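Local coordinates for protein putative sporulation-specific glycosylase YdhD (Bacillus subtilis subsp. subtilis str. 168, PDB 3CZ8) that is a putative sporulation-specific glycosylase of glycosyl hydrolase family 18, whose catalytic-domain fragment probably binds chitin-like polysaccharides and hydrolyses their glycosidic bonds, at residues I36-Y41 with N51-A56; V212-I217 with Y298-I303. The protein carries 1 engineered substitution. All coordinates share one frame; numbering follows the deposited sequence.

Contact 1: residues I36-Y41 with N51-A56; sequences ISIFEY and NQLNDA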
loop_
_atom_site.group_PDB
_atom_site.type_symbol
_atom_site.label_atom_id
_atom_site.label_comp_id
_atom_site.label_asym_id
_atom_site.label_seq_id
_atom_site.Cartn_x
_atom_site.Cartn_y
_atom_site.Cartn_z
ATOM N N ILE A 36 12.625 7.391 -8.111
ATOM C CA ILE A 36 11.258 6.936 -7.912
ATOM C C ILE A 36 10.686 6.701 -9.303
ATOM O O ILE A 36 10.689 7.609 -10.134
ATOM C CB ILE A 36 10.416 7.985 -7.126
ATOM C CG1 ILE A 36 10.733 7.911 -5.632
ATOM C CG2 ILE A 36 8.920 7.793 -7.346
ATOM C CD1 ILE A 36 10.264 9.116 -4.842
ATOM N N SER A 37 10.236 5.474 -9.565
ATOM C CA SER A 37 9.588 5.166 -10.831
ATOM C C SER A 37 8.080 5.173 -10.634
ATOM O O SER A 37 7.522 4.269 -10.008
ATOM C CB SER A 37 10.074 3.826 -11.388
ATOM O OG SER A 37 11.484 3.709 -11.270
ATOM N N ILE A 38 7.429 6.164 -11.192
ATOM C CA ILE A 38 6.012 6.338 -11.055
ATOM C C ILE A 38 5.206 5.484 -12.008
ATOM O O ILE A 38 5.383 5.568 -13.172
ATOM C CB ILE A 38 5.619 7.799 -11.205
ATOM C CG1 ILE A 38 6.314 8.647 -10.176
ATOM C CG2 ILE A 38 4.164 7.967 -11.054
ATOM C CD1 ILE A 38 6.401 9.995 -10.529
ATOM N N PHE A 39 4.288 4.694 -11.485
ATOM C CA PHE A 39 3.471 3.808 -12.291
ATOM C C PHE A 39 2.261 4.523 -12.838
ATOM O O PHE A 39 1.819 5.425 -12.246
ATOM C CB PHE A 39 3.088 2.561 -11.509
ATOM C CG PHE A 39 4.134 1.507 -11.531
ATOM C CD1 PHE A 39 3.988 0.389 -12.296
ATOM C CD2 PHE A 39 5.287 1.647 -10.821
ATOM C CE1 PHE A 39 4.962 -0.535 -12.333
ATOM C CE2 PHE A 39 6.235 0.712 -10.881
ATOM C CZ PHE A 39 6.069 -0.371 -11.627
ATOM N N GLU A 40 1.687 4.092 -13.941
ATOM C CA GLU A 40 2.358 3.749 -15.162
ATOM C C GLU A 40 1.828 4.589 -16.312
ATOM O O GLU A 40 0.776 5.168 -16.204
ATOM C CB GLU A 40 2.067 2.307 -15.462
ATOM C CG GLU A 40 0.646 1.964 -15.241
ATOM C CD GLU A 40 -0.150 1.951 -16.497
ATOM O OE1 GLU A 40 -1.342 2.191 -16.432
ATOM O OE2 GLU A 40 0.425 1.692 -17.547
ATOM N N TYR A 41 2.572 4.644 -17.406
ATOM C CA TYR A 41 2.029 4.918 -18.724
ATOM C C TYR A 41 2.002 3.670 -19.557
ATOM O O TYR A 41 2.913 2.917 -19.520
ATOM C CB TYR A 41 2.876 5.950 -19.446
ATOM C CG TYR A 41 2.815 7.343 -18.902
ATOM C CD1 TYR A 41 3.588 7.716 -17.839
ATOM C CD2 TYR A 41 2.002 8.296 -19.476
ATOM C CE1 TYR A 41 3.547 8.947 -17.367
ATOM C CE2 TYR A 41 1.959 9.529 -19.012
ATOM C CZ TYR A 41 2.733 9.859 -17.956
ATOM O OH TYR A 41 2.711 11.106 -17.441
ATOM N N ASN A 51 -2.330 6.702 -22.536
ATOM C CA ASN A 51 -2.889 7.475 -21.429
ATOM C C ASN A 51 -2.016 8.651 -21.024
ATOM O O ASN A 51 -0.917 8.841 -21.549
ATOM C CB ASN A 51 -3.079 6.574 -20.209
ATOM C CG ASN A 51 -1.752 6.064 -19.649
ATOM O OD1 ASN A 51 -0.976 5.426 -20.356
ATOM N ND2 ASN A 51 -1.497 6.338 -18.374
ATOM N N GLN A 52 -2.524 9.428 -20.074
ATOM C CA GLN A 52 -1.754 10.465 -19.398
ATOM C C GLN A 52 -1.988 10.349 -17.894
ATOM O O GLN A 52 -2.915 9.660 -17.458
ATOM C CB GLN A 52 -2.114 11.862 -19.924
ATOM C CG GLN A 52 -3.611 12.183 -19.977
ATOM C CD GLN A 52 -3.942 13.378 -20.870
ATOM O OE1 GLN A 52 -5.109 13.750 -21.017
ATOM N NE2 GLN A 52 -2.917 13.982 -21.470
ATOM N N LEU A 53 -1.138 11.001 -17.107
ATOM C CA LEU A 53 -1.247 10.931 -15.657
ATOM C C LEU A 53 -1.343 12.306 -15.027
ATOM O O LEU A 53 -0.923 13.303 -15.616
ATOM C CB LEU A 53 -0.044 10.205 -15.050
ATOM C CG LEU A 53 0.222 8.719 -15.274
ATOM C CD1 LEU A 53 1.456 8.361 -14.481
ATOM C CD2 LEU A 53 -0.953 7.855 -14.851
ATOM N N ASN A 54 -1.889 12.343 -13.817
ATOM C CA ASN A 54 -1.808 13.519 -12.972
ATOM C C ASN A 54 -0.507 13.445 -12.187
ATOM O O ASN A 54 -0.506 13.188 -10.985
ATOM C CB ASN A 54 -3.024 13.605 -12.046
ATOM C CG ASN A 54 -3.190 14.980 -11.421
ATOM O OD1 ASN A 54 -3.053 16.005 -12.092
ATOM N ND2 ASN A 54 -3.499 15.005 -10.129
ATOM N N ASP A 55 0.603 13.667 -12.889
ATOM C CA ASP A 55 1.934 13.417 -12.341
ATOM C C ASP A 55 2.739 14.674 -12.029
ATOM O O ASP A 55 3.764 14.601 -11.346
ATOM C CB ASP A 55 2.732 12.465 -13.249
ATOM C CG ASP A 55 2.861 12.963 -14.695
ATOM O OD1 ASP A 55 3.496 12.245 -15.496
ATOM O OD2 ASP A 55 2.348 14.051 -15.045
ATOM N N ALA A 56 2.255 15.816 -12.519
ATOM C CA ALA A 56 2.944 17.107 -12.405
ATOM C C ALA A 56 3.355 17.471 -10.980
ATOM O O ALA A 56 4.465 17.962 -10.758
ATOM C CB ALA A 56 2.096 18.220 -13.018
#
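N51 begins an extended return of the chain past E40 and Y41, on the loop that links strand 35-42 of the TIM-barrel domain to helix 56-64. Its amide suits this place because it can both donate and accept. ND2 gives a weak hydrogen bond to E40 O, 3.4 Å long with an N-H...O angle of 157°; its stronger partner is S4 O of the second subunit, while OD1 accepts from H42 N. An alanine here would probably leave H42 N without its side-chain acceptor, and E40 O and S4 O of the second subunit without the amide donor. Q52 contributes backbone, its CA lying 3.8 Å from Y41 CE2 and its CB pointing away from the strand. L53 is the apolar lid: its CG sits over one face of the Y41 ring in a CH-pi contact, 4.1 Å from the centroid, and branched CD1 reaches Y41 CE1 at 3.6 Å. CD2 touches E40 O at 3.5 Å. D55 meets the ring at its phenol end. Its first torsion (chi1 56°) sets CG between the backbone N and the carbonyl carbon; OD1 lies at the ring's edge, in plane, and accepts a hydrogen bond from Y41 OH; the modelled 2.4 Å is doubtfully short. Y112 OH also bonds to OD1, and R110 forms a salt bridge with OD2. This buried carboxylate is therefore held at both oxygens, and the arginine is likely to favour its ionised form, making it a strong acceptor for the tyrosine hydroxyl.

Contact 2: residues V212-I217 with Y298-I303; sequences VPSRKI and YRLQAI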
loop_
_atom_site.group_PDB
_atom_site.type_symbol
_atom_site.label_atom_id
_atom_site.label_comp_id
_atom_site.label_asym_id
_atom_site.label_seq_id
_atom_site.Cartn_x
_atom_site.Cartn_y
_atom_site.Cartn_z
ATOM N N VAL A 212 26.472 -8.520 -16.567
ATOM C CA VAL A 212 26.211 -7.080 -16.401
ATOM C C VAL A 212 27.185 -6.514 -15.354
ATOM O O VAL A 212 27.456 -7.192 -14.369
ATOM C CB VAL A 212 24.738 -6.818 -15.917
ATOM C CG1 VAL A 212 24.366 -5.354 -16.042
ATOM C CG2 VAL A 212 23.724 -7.662 -16.700
ATOM N N PRO A 213 27.727 -5.289 -15.570
ATOM C CA PRO A 213 28.467 -4.605 -14.500
ATOM C C PRO A 213 27.641 -4.471 -13.226
ATOM O O PRO A 213 26.461 -4.106 -13.286
ATOM C CB PRO A 213 28.766 -3.225 -15.097
ATOM C CG PRO A 213 28.767 -3.440 -16.548
ATOM C CD PRO A 213 27.735 -4.498 -16.817
ATOM N N SER A 214 28.273 -4.778 -12.092
ATOM C CA SER A 214 27.597 -4.874 -10.797
ATOM C C SER A 214 26.926 -3.586 -10.307
ATOM O O SER A 214 25.913 -3.640 -9.607
ATOM C CB SER A 214 28.555 -5.423 -9.743
ATOM O OG SER A 214 28.890 -6.774 -10.039
ATOM N N ARG A 215 27.461 -2.438 -10.709
ATOM C CA ARG A 215 26.904 -1.150 -10.304
ATOM C C ARG A 215 25.618 -0.769 -11.055
ATOM O O ARG A 215 24.995 0.248 -10.746
ATOM C CB ARG A 215 27.959 -0.044 -10.430
ATOM C CG ARG A 215 28.179 0.477 -11.847
ATOM C CD ARG A 215 28.760 1.882 -11.816
ATOM N NE ARG A 215 28.122 2.734 -12.815
ATOM C CZ ARG A 215 27.156 3.610 -12.551
ATOM N NH1 ARG A 215 26.639 4.338 -13.531
ATOM N NH2 ARG A 215 26.712 3.772 -11.310
ATOM N N LYS A 216 25.242 -1.574 -12.049
ATOM C CA LYS A 216 23.980 -1.401 -12.772
ATOM C C LYS A 216 22.835 -2.233 -12.176
ATOM O O LYS A 216 21.694 -2.120 -12.621
ATOM C CB LYS A 216 24.145 -1.813 -14.240
ATOM C CG LYS A 216 25.129 -1.000 -15.053
ATOM C CD LYS A 216 24.934 -1.299 -16.529
ATOM C CE LYS A 216 25.735 -0.348 -17.387
ATOM N NZ LYS A 216 25.308 -0.404 -18.806
ATOM N N ILE A 217 23.147 -3.052 -11.175
ATOM C CA ILE A 217 22.215 -4.063 -10.673
ATOM C C ILE A 217 21.487 -3.627 -9.401
ATOM O O ILE A 217 22.117 -3.357 -8.378
ATOM C CB ILE A 217 22.927 -5.427 -10.428
ATOM C CG1 ILE A 217 23.624 -5.917 -11.705
ATOM C CG2 ILE A 217 21.938 -6.473 -9.928
ATOM C CD1 ILE A 217 24.552 -7.117 -11.498
ATOM N N TYR A 298 27.975 -8.753 -2.841
ATOM C CA TYR A 298 28.311 -8.799 -4.257
ATOM C C TYR A 298 28.597 -7.430 -4.863
ATOM O O TYR A 298 28.676 -7.310 -6.093
ATOM C CB TYR A 298 27.200 -9.495 -5.039
ATOM C CG TYR A 298 27.218 -10.994 -4.918
ATOM C CD1 TYR A 298 26.454 -11.651 -3.958
ATOM C CD2 TYR A 298 27.995 -11.764 -5.777
ATOM C CE1 TYR A 298 26.467 -13.040 -3.857
ATOM C CE2 TYR A 298 28.012 -13.149 -5.689
ATOM C CZ TYR A 298 27.248 -13.780 -4.731
ATOM O OH TYR A 298 27.276 -15.153 -4.654
ATOM N N ARG A 299 28.756 -6.425 -3.990
ATOM C CA ARG A 299 29.033 -5.038 -4.389
ATOM C C ARG A 299 28.033 -4.491 -5.415
ATOM O O ARG A 299 28.402 -3.762 -6.345
ATOM C CB ARG A 299 30.480 -4.883 -4.883
ATOM C CG ARG A 299 31.499 -4.614 -3.789
ATOM C CD ARG A 299 32.898 -4.464 -4.377
ATOM N NE ARG A 299 33.582 -3.285 -3.850
ATOM C CZ ARG A 299 33.529 -2.076 -4.404
ATOM N NH1 ARG A 299 34.179 -1.063 -3.848
ATOM N NH2 ARG A 299 32.828 -1.872 -5.516
ATOM N N LEU A 300 26.760 -4.841 -5.238
ATOM C CA LEU A 300 25.689 -4.403 -6.134
ATOM C C LEU A 300 25.275 -2.963 -5.831
ATOM O O LEU A 300 25.628 -2.427 -4.783
ATOM C CB LEU A 300 24.497 -5.354 -6.014
ATOM C CG LEU A 300 24.357 -6.535 -6.983
ATOM C CD1 LEU A 300 25.664 -7.048 -7.604
ATOM C CD2 LEU A 300 23.579 -7.659 -6.328
ATOM N N GLN A 301 24.522 -2.350 -6.743
ATOM C CA GLN A 301 24.146 -0.935 -6.628
ATOM C C GLN A 301 23.177 -0.619 -5.493
ATOM O O GLN A 301 23.406 0.323 -4.731
ATOM C CB GLN A 301 23.572 -0.415 -7.951
ATOM C CG GLN A 301 23.049 1.033 -7.934
ATOM C CD GLN A 301 24.148 2.092 -7.765
ATOM O OE1 GLN A 301 23.912 3.147 -7.182
ATOM N NE2 GLN A 301 25.341 1.818 -8.287
ATOM N N ALA A 302 22.103 -1.404 -5.387
ATOM C CA ALA A 302 20.994 -1.067 -4.496
ATOM C C ALA A 302 20.007 -2.198 -4.260
ATOM O O ALA A 302 19.980 -3.195 -4.988
ATOM C CB ALA A 302 20.241 0.140 -5.040
ATOM N N ILE A 303 19.204 -2.009 -3.214
ATOM C CA ILE A 303 17.950 -2.715 -3.000
ATOM C C ILE A 303 16.856 -1.802 -3.580
ATOM O O ILE A 303 16.937 -0.580 -3.454
ATOM C CB ILE A 303 17.753 -3.010 -1.476
ATOM C CG1 ILE A 303 18.544 -4.266 -1.052
ATOM C CG2 ILE A 303 16.279 -3.098 -1.068
ATOM C CD1 ILE A 303 17.888 -5.597 -1.373
HETATM O O HOH W 1 30.338 -7.846 -8.118
#
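Q301 and R215 meet where two neighbouring parallel strands of the TIM barrel, 217-220 and 302-310, are about to begin. One strand is entered through a short 3-10 turn, the other through a Schellman motif that ends helix 285-297, with R299 as its positive-phi C-prime residue. Q301 clasps the 3-10 turn with backbone and side chain together. Its CB touches two carbonyl oxygens, R215 O at 3.2 Å and I217 O at 3.3 Å. CG stands anti to the backbone N (chi1 176°) and keeps alongside R215 O; a bend at chi2 then turns CD back, with that oxygen still beside it. At the tip, NE2 donates to R215 O over 2.9 Å. The donor lies in the carbonyl plane on a lone pair, at a C=O...N angle of 126°, although the oxygen is 32° out of the glutamine's own amide plane. The other tip atom, OE1, takes a weak hydrogen bond from R17 NE, so glutamine suits a site that needs a donor and an acceptor at the end of a flexible arm. The R215 side chain runs beside it in the same direction, its guanidinium nearly perpendicular to the amide and bonded to Y177 OH. The backbone N of Q301 makes two weak bonds, 3.1 Å to I217 O and 3.4 Å to S214 O. L300 suits its buried place because its apolar isobutyl group packs against hydrocarbon, with CG 3.8 Å from I217 CG2 (in the conformer of I217 described here) and I205 of helix 198-208 also touching it. Where S214 OG and Y298 O lie too far apart to bond directly, one water donates to both, at 2.6 Å to S214 OG and 2.7 Å to Y298 O.

How the contacts relate
Contacts 1 and 2 reach the same barrel sheet from opposite ends. Contact 1 joins the finish of strand 35-42 to the loop beyond it, whereas contact 2 ties together the starts of strands 217-220 and 302-310. Their centres are 26 Å apart and their nearest atoms about 10 Å; along the chain contact 1 closes before contact 2 opens. Contact 1 is beside the predicted active site: the side chain of F39 is about 6 Å from that of E120, the predicted proton donor, and about 4 Å from a bound glycerol. Contact 2 lies away from that site, although Q301 also has a glycerol about 4 Å from its side chain; both glycerols probably come from the crystallisation liquor.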